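Local coordinates for protein RNA-dependent RNA Polymerase (Bombyx mori cytoplasmic polyhedrosis virus, PDB 6TZ0) that catalyses RNA-templated RNA synthesis, transcribing the double-stranded viral genome conservatively into plus strands and probably also making the complementary minus strands during replication, at residues Cys211-Thr215 with Asp737-Trp742; Lys435-Gly439 with Val451-Phe456; Leu916-Lys922 with Thr987-Arg993. Numbering follows the deposited sequence.

Contact 1: Cys211-Thr215 with Asp737-Trp742; sequences CQVGT and DRISLW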
loop_
_atom_site.group_PDB
_atom_site.type_symbol
_atom_site.label_atom_id
_atom_site.label_comp_id
_atom_site.label_asym_id
_atom_site.label_seq_id
_atom_site.Cartn_x
_atom_site.Cartn_y
_atom_site.Cartn_z
ATOM N N CYS A 211 -8.860 27.690 -11.499
ATOM C CA CYS A 211 -8.624 26.756 -12.600
ATOM C C CYS A 211 -9.644 25.622 -12.606
ATOM O O CYS A 211 -10.134 25.226 -13.669
ATOM C CB CYS A 211 -7.207 26.191 -12.530
ATOM S SG CYS A 211 -5.894 27.333 -12.976
ATOM N N GLN A 212 -10.016 25.122 -11.427
ATOM C CA GLN A 212 -11.008 24.053 -11.369
ATOM C C GLN A 212 -12.407 24.557 -11.713
ATOM O O GLN A 212 -13.180 23.850 -12.370
ATOM C CB GLN A 212 -11.001 23.401 -9.990
ATOM C CG GLN A 212 -11.879 22.175 -9.906
ATOM C CD GLN A 212 -11.372 21.054 -10.783
ATOM O OE1 GLN A 212 -10.173 20.796 -10.848
ATOM N NE2 GLN A 212 -12.284 20.383 -11.470
ATOM N N VAL A 213 -12.751 25.773 -11.286
ATOM C CA VAL A 213 -14.070 26.311 -11.612
ATOM C C VAL A 213 -14.174 26.607 -13.106
ATOM O O VAL A 213 -15.208 26.346 -13.736
ATOM C CB VAL A 213 -14.372 27.542 -10.735
ATOM C CG1 VAL A 213 -15.644 28.234 -11.162
ATOM C CG2 VAL A 213 -14.523 27.107 -9.300
ATOM N N GLY A 214 -13.084 27.072 -13.716
ATOM C CA GLY A 214 -13.080 27.242 -15.158
ATOM C C GLY A 214 -13.118 25.933 -15.920
ATOM O O GLY A 214 -13.711 25.860 -17.001
ATOM N N THR A 215 -12.499 24.887 -15.371
ATOM C CA THR A 215 -12.606 23.557 -15.962
ATOM C C THR A 215 -14.035 23.033 -15.884
ATOM O O THR A 215 -14.523 22.394 -16.822
ATOM C CB THR A 215 -11.634 22.610 -15.258
ATOM O OG1 THR A 215 -10.309 23.132 -15.377
ATOM C CG2 THR A 215 -11.658 21.227 -15.872
ATOM N N ASP A 737 -15.018 15.685 -10.758
ATOM C CA ASP A 737 -14.229 16.544 -9.897
ATOM C C ASP A 737 -13.268 15.744 -9.026
ATOM O O ASP A 737 -12.739 16.269 -8.043
ATOM C CB ASP A 737 -15.158 17.414 -9.054
ATOM C CG ASP A 737 -14.517 18.725 -8.642
ATOM O OD1 ASP A 737 -13.323 18.936 -8.944
ATOM O OD2 ASP A 737 -15.218 19.566 -8.053
ATOM N N ARG A 738 -13.034 14.485 -9.369
ATOM C CA ARG A 738 -12.014 13.666 -8.737
ATOM C C ARG A 738 -10.750 13.585 -9.571
ATOM O O ARG A 738 -9.775 12.963 -9.141
ATOM C CB ARG A 738 -12.563 12.264 -8.485
ATOM C CG ARG A 738 -13.760 12.253 -7.572
ATOM C CD ARG A 738 -13.354 12.665 -6.185
ATOM N NE ARG A 738 -12.408 11.716 -5.617
ATOM C CZ ARG A 738 -12.760 10.679 -4.867
ATOM N NH1 ARG A 738 -11.835 9.857 -4.391
ATOM N NH2 ARG A 738 -14.036 10.484 -4.569
ATOM N N ILE A 739 -10.752 14.195 -10.751
ATOM C CA ILE A 739 -9.602 14.229 -11.643
ATOM C C ILE A 739 -9.126 15.667 -11.725
ATOM O O ILE A 739 -9.891 16.558 -12.110
ATOM C CB ILE A 739 -9.959 13.689 -13.031
ATOM C CG1 ILE A 739 -10.375 12.230 -12.915
ATOM C CG2 ILE A 739 -8.792 13.857 -13.984
ATOM C CD1 ILE A 739 -11.066 11.733 -14.116
ATOM N N SER A 740 -7.869 15.895 -11.370
ATOM C CA SER A 740 -7.302 17.235 -11.328
ATOM C C SER A 740 -6.352 17.394 -12.500
ATOM O O SER A 740 -5.302 16.747 -12.549
ATOM C CB SER A 740 -6.576 17.484 -10.014
ATOM O OG SER A 740 -6.100 18.813 -9.956
ATOM N N LEU A 741 -6.713 18.264 -13.431
ATOM C CA LEU A 741 -5.843 18.579 -14.551
ATOM C C LEU A 741 -4.713 19.524 -14.175
ATOM O O LEU A 741 -3.876 19.821 -15.031
ATOM C CB LEU A 741 -6.659 19.201 -15.686
ATOM C CG LEU A 741 -7.735 18.363 -16.367
ATOM C CD1 LEU A 741 -8.500 19.208 -17.364
ATOM C CD2 LEU A 741 -7.121 17.167 -17.050
ATOM N N TRP A 742 -4.659 20.010 -12.935
ATOM C CA TRP A 742 -3.807 21.143 -12.611
ATOM C C TRP A 742 -2.896 20.937 -11.409
ATOM O O TRP A 742 -1.877 21.631 -11.320
ATOM C CB TRP A 742 -4.668 22.395 -12.378
ATOM C CG TRP A 742 -5.621 22.650 -13.516
ATOM C CD1 TRP A 742 -6.977 22.474 -13.501
ATOM C CD2 TRP A 742 -5.281 23.023 -14.850
ATOM N NE1 TRP A 742 -7.504 22.765 -14.735
ATOM C CE2 TRP A 742 -6.481 23.105 -15.581
ATOM C CE3 TRP A 742 -4.080 23.324 -15.490
ATOM C CZ2 TRP A 742 -6.509 23.462 -16.919
ATOM C CZ3 TRP A 742 -4.110 23.681 -16.818
ATOM C CH2 TRP A 742 -5.316 23.751 -17.519
#
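The five-membered ring of the Trp742 indole lies against Cys211, whose CB sits over its face. This is a CH-pi contact combined with a Cys sulfur-aromatic contact: Cys211 CB is 4.0 Å from the centroid of that ring and 15° off its normal, and Cys211 SG lies 4.8 Å from the same centroid. It illustrates how a tryptophan can be fixed by its face and its edge at once. At the edge, Trp742 NE1 donates a nearly straight hydrogen bond to Thr215 OG1 (2.9 Å, 166°), so the polar atom of a buried ring is satisfied. Thr215, one helical turn after Cys211, also brings its methyl CG2 to 4.0 Å from Leu741 CD1. Gln212 turns its amide toward the start of the loop, and its NE2 stands 3.1 Å from Asp737 OD1, at an angle too poor for a hydrogen bond.

The contact joins helix 206-218 of the N-terminal region to the irregular chain between strand 732-733 and helix 754-766. Trp742 also packs on Glu148 and Val152 of helix 145-160 and on Leu780 and Cys784 of helix 774-786, making it a junction between helices. Its side chain is about 8 Å from that of Arg147, which binds ATP in a structure of this protein though none is bound to this chain here; the contact therefore lies near that site. The accepting hydroxyl is itself held in place: Thr215 OG1 donates to Cys211 O, 2.7 Å away, while Thr215 N reaches the same carbonyl oxygen at 2.9 Å.

Contact 2: Lys435-Gly439 with Val451-Phe456; sequences KLEVG and VMQAVF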
loop_
_atom_site.group_PDB
_atom_site.type_symbol
_atom_site.label_atom_id
_atom_site.label_comp_id
_atom_site.label_asym_id
_atom_site.label_seq_id
_atom_site.Cartn_x
_atom_site.Cartn_y
_atom_site.Cartn_z
ATOM N N LYS A 435 21.487 2.624 4.091
ATOM C CA LYS A 435 22.816 2.040 4.052
ATOM C C LYS A 435 22.723 0.530 4.231
ATOM O O LYS A 435 21.917 0.037 5.022
ATOM C CB LYS A 435 23.675 2.665 5.148
ATOM C CG LYS A 435 25.122 2.243 5.176
ATOM C CD LYS A 435 25.871 3.056 6.214
ATOM C CE LYS A 435 25.458 2.661 7.623
ATOM N NZ LYS A 435 26.265 3.364 8.659
ATOM N N LEU A 436 23.548 -0.206 3.482
ATOM C CA LEU A 436 23.456 -1.665 3.406
ATOM C C LEU A 436 24.812 -2.268 3.762
ATOM O O LEU A 436 25.701 -2.343 2.913
ATOM C CB LEU A 436 23.007 -2.100 2.018
ATOM C CG LEU A 436 21.673 -1.539 1.524
ATOM C CD1 LEU A 436 21.348 -2.036 0.128
ATOM C CD2 LEU A 436 20.572 -1.868 2.490
ATOM N N GLU A 437 24.968 -2.709 5.009
ATOM C CA GLU A 437 26.196 -3.336 5.478
ATOM C C GLU A 437 25.876 -4.654 6.171
ATOM O O GLU A 437 24.851 -4.777 6.848
ATOM C CB GLU A 437 26.973 -2.408 6.426
ATOM C CG GLU A 437 26.215 -1.976 7.670
ATOM C CD GLU A 437 27.051 -1.123 8.599
ATOM O OE1 GLU A 437 28.237 -0.893 8.287
ATOM O OE2 GLU A 437 26.521 -0.683 9.640
ATOM N N VAL A 438 26.741 -5.649 5.987
ATOM C CA VAL A 438 26.540 -6.976 6.567
ATOM C C VAL A 438 27.672 -7.345 7.514
ATOM O O VAL A 438 27.463 -7.490 8.719
ATOM C CB VAL A 438 26.373 -8.050 5.471
ATOM C CG1 VAL A 438 26.101 -9.383 6.122
ATOM C CG2 VAL A 438 25.279 -7.696 4.518
ATOM N N GLY A 439 28.883 -7.497 6.989
ATOM C CA GLY A 439 29.982 -8.006 7.781
ATOM C C GLY A 439 30.946 -6.924 8.207
ATOM O O GLY A 439 32.164 -7.118 8.174
ATOM N N VAL A 451 17.380 -5.129 -3.935
ATOM C CA VAL A 451 18.800 -4.975 -3.632
ATOM C C VAL A 451 19.055 -5.211 -2.149
ATOM O O VAL A 451 20.058 -5.822 -1.768
ATOM C CB VAL A 451 19.293 -3.592 -4.108
ATOM C CG1 VAL A 451 20.701 -3.298 -3.640
ATOM C CG2 VAL A 451 19.270 -3.543 -5.612
ATOM N N MET A 452 18.119 -4.778 -1.304
ATOM C CA MET A 452 18.160 -5.084 0.125
ATOM C C MET A 452 18.107 -6.585 0.380
ATOM O O MET A 452 18.782 -7.093 1.281
ATOM C CB MET A 452 17.000 -4.363 0.810
ATOM C CG MET A 452 16.745 -4.652 2.277
ATOM S SD MET A 452 17.923 -4.121 3.515
ATOM C CE MET A 452 17.372 -5.099 4.909
ATOM N N GLN A 453 17.334 -7.314 -0.419
ATOM C CA GLN A 453 17.274 -8.763 -0.269
ATOM C C GLN A 453 18.526 -9.430 -0.826
ATOM O O GLN A 453 18.978 -10.451 -0.298
ATOM C CB GLN A 453 16.007 -9.292 -0.943
ATOM C CG GLN A 453 15.803 -10.786 -0.830
ATOM C CD GLN A 453 15.631 -11.247 0.593
ATOM O OE1 GLN A 453 14.909 -10.639 1.374
ATOM N NE2 GLN A 453 16.313 -12.321 0.944
ATOM N N ALA A 454 19.109 -8.863 -1.883
ATOM C CA ALA A 454 20.340 -9.412 -2.437
ATOM C C ALA A 454 21.541 -9.164 -1.532
ATOM O O ALA A 454 22.516 -9.918 -1.581
ATOM C CB ALA A 454 20.595 -8.824 -3.821
ATOM N N VAL A 455 21.492 -8.128 -0.701
ATOM C CA VAL A 455 22.613 -7.830 0.185
ATOM C C VAL A 455 22.626 -8.769 1.385
ATOM O O VAL A 455 23.662 -9.352 1.724
ATOM C CB VAL A 455 22.570 -6.345 0.598
ATOM C CG1 VAL A 455 23.449 -6.077 1.778
ATOM C CG2 VAL A 455 23.058 -5.487 -0.549
ATOM N N PHE A 456 21.476 -8.963 2.029
ATOM C CA PHE A 456 21.370 -9.803 3.215
ATOM C C PHE A 456 20.903 -11.214 2.888
ATOM O O PHE A 456 20.202 -11.833 3.690
ATOM C CB PHE A 456 20.430 -9.166 4.230
ATOM C CG PHE A 456 20.947 -7.899 4.810
ATOM C CD1 PHE A 456 21.854 -7.918 5.850
ATOM C CD2 PHE A 456 20.530 -6.682 4.312
ATOM C CE1 PHE A 456 22.327 -6.744 6.386
ATOM C CE2 PHE A 456 21.002 -5.508 4.841
ATOM C CZ PHE A 456 21.899 -5.539 5.880
#
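Strand 435-437 runs almost parallel to helix 451-455, their axes 18° apart in direction and 9.2 Å apart at closest approach. That spacing leaves room for one layer of side chains, and no hydrogen bond crosses it; the CA atoms come nearest at Leu436 with Val455 (7.0 Å) and Val438 with Phe456 (6.8 Å). A beta hairpin packed on the helix that follows it is a simple example of cohesion chiefly by apolar side chains. Leu436 is the most deeply engaged residue, with 99 Å² covered by the helix segment. Its CD1 meets Val451 CG1 at 4.0 Å and Val455 CG2 at 3.9 Å, residues one helical turn apart, while its CD2 touches Met452 SD at 3.6 Å. Val438 adds a second point of contact, with CG2 3.7 Å from Val455 CG1 and 3.6 Å from Phe456 CE1. Phe456, where the chain leaves helical geometry, swings its ring back toward the strand, bringing CZ to 3.2 Å from Glu437 O and setting Leu436 CD2 near the plane of the ring.

Within the central polymerase region, strand 434-437 pairs antiparallel with strand 442-446, through backbone hydrogen bonds between Leu436 and Ala443, and helix 449-455 comes next in the chain. Met452 and Gln453 touch Asn494 of helix 494-499, whereas Ala454 and Val455 pack on Leu933 of helix 927-937, so the helix is wedged between its own hairpin and elements from elsewhere in the polymerase.

Contact 3: Leu916-Lys922 with Thr987-Arg993; sequences LIDEVKK and TTVQSKR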
loop_
_atom_site.group_PDB
_atom_site.type_symbol
_atom_site.label_atom_id
_atom_site.label_comp_id
_atom_site.label_asym_id
_atom_site.label_seq_id
_atom_site.Cartn_x
_atom_site.Cartn_y
_atom_site.Cartn_z
ATOM N N LEU A 916 17.211 16.131 -24.907
ATOM C CA LEU A 916 18.375 16.711 -24.242
ATOM C C LEU A 916 17.892 17.528 -23.054
ATOM O O LEU A 916 17.655 18.732 -23.147
ATOM C CB LEU A 916 19.183 17.557 -25.218
ATOM C CG LEU A 916 19.806 16.798 -26.390
ATOM C CD1 LEU A 916 20.462 17.763 -27.357
ATOM C CD2 LEU A 916 20.802 15.764 -25.898
ATOM N N ILE A 917 17.735 16.850 -21.921
ATOM C CA ILE A 917 17.271 17.457 -20.684
ATOM C C ILE A 917 18.296 17.173 -19.596
ATOM O O ILE A 917 19.267 16.443 -19.798
ATOM C CB ILE A 917 15.885 16.931 -20.261
ATOM C CG1 ILE A 917 15.945 15.414 -20.062
ATOM C CG2 ILE A 917 14.835 17.304 -21.287
ATOM C CD1 ILE A 917 14.719 14.830 -19.414
ATOM N N ASP A 918 18.070 17.771 -18.431
ATOM C CA ASP A 918 18.884 17.449 -17.270
ATOM C C ASP A 918 18.544 16.056 -16.753
ATOM O O ASP A 918 17.407 15.593 -16.859
ATOM C CB ASP A 918 18.703 18.503 -16.176
ATOM C CG ASP A 918 17.248 18.767 -15.840
ATOM O OD1 ASP A 918 16.353 18.252 -16.541
ATOM O OD2 ASP A 918 16.998 19.501 -14.864
ATOM N N GLU A 919 19.546 15.379 -16.209
ATOM C CA GLU A 919 19.414 13.985 -15.819
ATOM C C GLU A 919 20.078 13.781 -14.469
ATOM O O GLU A 919 21.244 14.147 -14.286
ATOM C CB GLU A 919 20.045 13.069 -16.875
ATOM C CG GLU A 919 19.850 11.583 -16.636
ATOM C CD GLU A 919 18.415 11.131 -16.844
ATOM O OE1 GLU A 919 17.685 11.787 -17.614
ATOM O OE2 GLU A 919 18.024 10.109 -16.241
ATOM N N VAL A 920 19.333 13.205 -13.528
ATOM C CA VAL A 920 19.892 12.853 -12.229
ATOM C C VAL A 920 20.868 11.701 -12.419
ATOM O O VAL A 920 20.492 10.619 -12.882
ATOM C CB VAL A 920 18.783 12.482 -11.238
ATOM C CG1 VAL A 920 19.385 12.041 -9.921
ATOM C CG2 VAL A 920 17.837 13.650 -11.038
ATOM N N LYS A 921 22.127 11.930 -12.071
ATOM C CA LYS A 921 23.179 10.948 -12.284
ATOM C C LYS A 921 23.491 10.223 -10.983
ATOM O O LYS A 921 23.788 10.856 -9.966
ATOM C CB LYS A 921 24.439 11.611 -12.837
ATOM C CG LYS A 921 25.581 10.645 -13.078
ATOM C CD LYS A 921 25.208 9.597 -14.102
ATOM C CE LYS A 921 25.085 10.201 -15.480
ATOM N NZ LYS A 921 24.802 9.169 -16.511
ATOM N N LYS A 922 23.429 8.898 -11.027
ATOM C CA LYS A 922 23.735 8.043 -9.891
ATOM C C LYS A 922 25.148 7.505 -10.043
ATOM O O LYS A 922 25.607 7.254 -11.162
ATOM C CB LYS A 922 22.741 6.880 -9.788
ATOM C CG LYS A 922 21.469 7.168 -8.996
ATOM C CD LYS A 922 20.489 8.068 -9.731
ATOM C CE LYS A 922 19.883 7.375 -10.934
ATOM N NZ LYS A 922 18.899 8.253 -11.617
ATOM N N THR A 987 23.384 12.171 -5.227
ATOM C CA THR A 987 23.327 12.152 -6.681
ATOM C C THR A 987 23.464 13.568 -7.219
ATOM O O THR A 987 23.120 14.542 -6.544
ATOM C CB THR A 987 22.014 11.546 -7.198
ATOM O OG1 THR A 987 20.912 12.343 -6.751
ATOM C CG2 THR A 987 21.836 10.122 -6.703
ATOM N N THR A 988 23.964 13.673 -8.449
ATOM C CA THR A 988 24.196 14.952 -9.099
ATOM C C THR A 988 23.320 15.083 -10.337
ATOM O O THR A 988 22.884 14.086 -10.917
ATOM C CB THR A 988 25.665 15.115 -9.496
ATOM O OG1 THR A 988 26.019 14.099 -10.441
ATOM C CG2 THR A 988 26.561 14.994 -8.276
ATOM N N VAL A 989 23.068 16.325 -10.736
ATOM C CA VAL A 989 22.272 16.619 -11.922
ATOM C C VAL A 989 23.207 17.002 -13.060
ATOM O O VAL A 989 23.976 17.962 -12.948
ATOM C CB VAL A 989 21.256 17.736 -11.648
ATOM C CG1 VAL A 989 20.575 18.153 -12.933
ATOM C CG2 VAL A 989 20.230 17.269 -10.636
ATOM N N GLN A 990 23.137 16.256 -14.157
ATOM C CA GLN A 990 23.938 16.508 -15.344
ATOM C C GLN A 990 23.046 17.039 -16.456
ATOM O O GLN A 990 22.086 16.373 -16.859
ATOM C CB GLN A 990 24.644 15.233 -15.804
ATOM C CG GLN A 990 25.516 15.420 -17.024
ATOM C CD GLN A 990 26.205 14.141 -17.443
ATOM O OE1 GLN A 990 26.014 13.091 -16.831
ATOM N NE2 GLN A 990 27.010 14.220 -18.494
ATOM N N SER A 991 23.362 18.231 -16.947
ATOM C CA SER A 991 22.639 18.815 -18.065
ATOM C C SER A 991 23.274 18.389 -19.384
ATOM O O SER A 991 24.363 17.814 -19.427
ATOM C CB SER A 991 22.611 20.337 -17.952
ATOM O OG SER A 991 21.952 20.914 -19.065
ATOM N N LYS A 992 22.573 18.677 -20.477
ATOM C CA LYS A 992 23.007 18.277 -21.806
ATOM C C LYS A 992 23.027 19.482 -22.735
ATOM O O LYS A 992 22.265 20.436 -22.557
ATOM C CB LYS A 992 22.103 17.176 -22.370
ATOM C CG LYS A 992 22.238 15.865 -21.621
ATOM C CD LYS A 992 21.339 14.788 -22.178
ATOM C CE LYS A 992 21.623 13.461 -21.492
ATOM N NZ LYS A 992 21.278 13.500 -20.044
ATOM N N ARG A 993 23.913 19.429 -23.726
ATOM C CA ARG A 993 24.117 20.529 -24.654
ATOM C C ARG A 993 24.278 19.991 -26.067
ATOM O O ARG A 993 24.402 18.784 -26.287
ATOM C CB ARG A 993 25.348 21.370 -24.275
ATOM C CG ARG A 993 26.692 20.711 -24.560
ATOM C CD ARG A 993 27.223 19.954 -23.354
ATOM N NE ARG A 993 28.585 19.467 -23.565
ATOM C CZ ARG A 993 29.677 20.089 -23.131
ATOM N NH1 ARG A 993 29.571 21.228 -22.463
ATOM N NH2 ARG A 993 30.875 19.575 -23.366
#
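Four backbone hydrogen bonds define a two-stranded antiparallel sheet between 919-921 and 988-990, and they come in two reciprocal pairs. Glu919 N donates to Gln990 O and Gln990 N to Glu919 O, both at 2.8 Å; Lys921 N reaches Thr988 O at 2.6 Å, and Thr988 N returns a longer bond of 3.2 Å to Lys921 O. Between them, Val920 and Val989 form a non-hydrogen-bonded pair, their CG2 atoms 4.4 Å apart on one face, while Glu919, Lys921, Thr988 and Gln990 project from the other. Weaker CA-H...O contacts give some acceptors a second partner, as from Asp918 CA to Gln990 O (3.4 Å).

The exposed sheet closes a loop of 64 helical and irregular residues within the C-terminal region. Beyond the paired strands, Leu916 packs on Leu794 and Ile917 on Phe792, both of strand 791-795. At the opposite end, Lys922 curls back on its own strand, and its NZ donates to Val920 O at 3.1 Å.

In the fold
The three contacts differ in chemistry with the elements they join and with their burial. Contact 1 is buried, and there an aromatic face and one directed side-chain hydrogen bond join a helix to a loop. Contact 2, partly buried and nearer the periphery, joins a strand to a helix by apolar contacts without hydrogen bonds between them. Contact 3 is on the surface, where backbone bonds hold two short strands and the side chains are largely exposed. No secondary-structure element is shared, and no two contacts touch: the nearest atoms of contacts 2 and 3 are about 11 Å apart. In sequence, contact 2 is nested within the loop closed by contact 1, whereas contact 3 follows both.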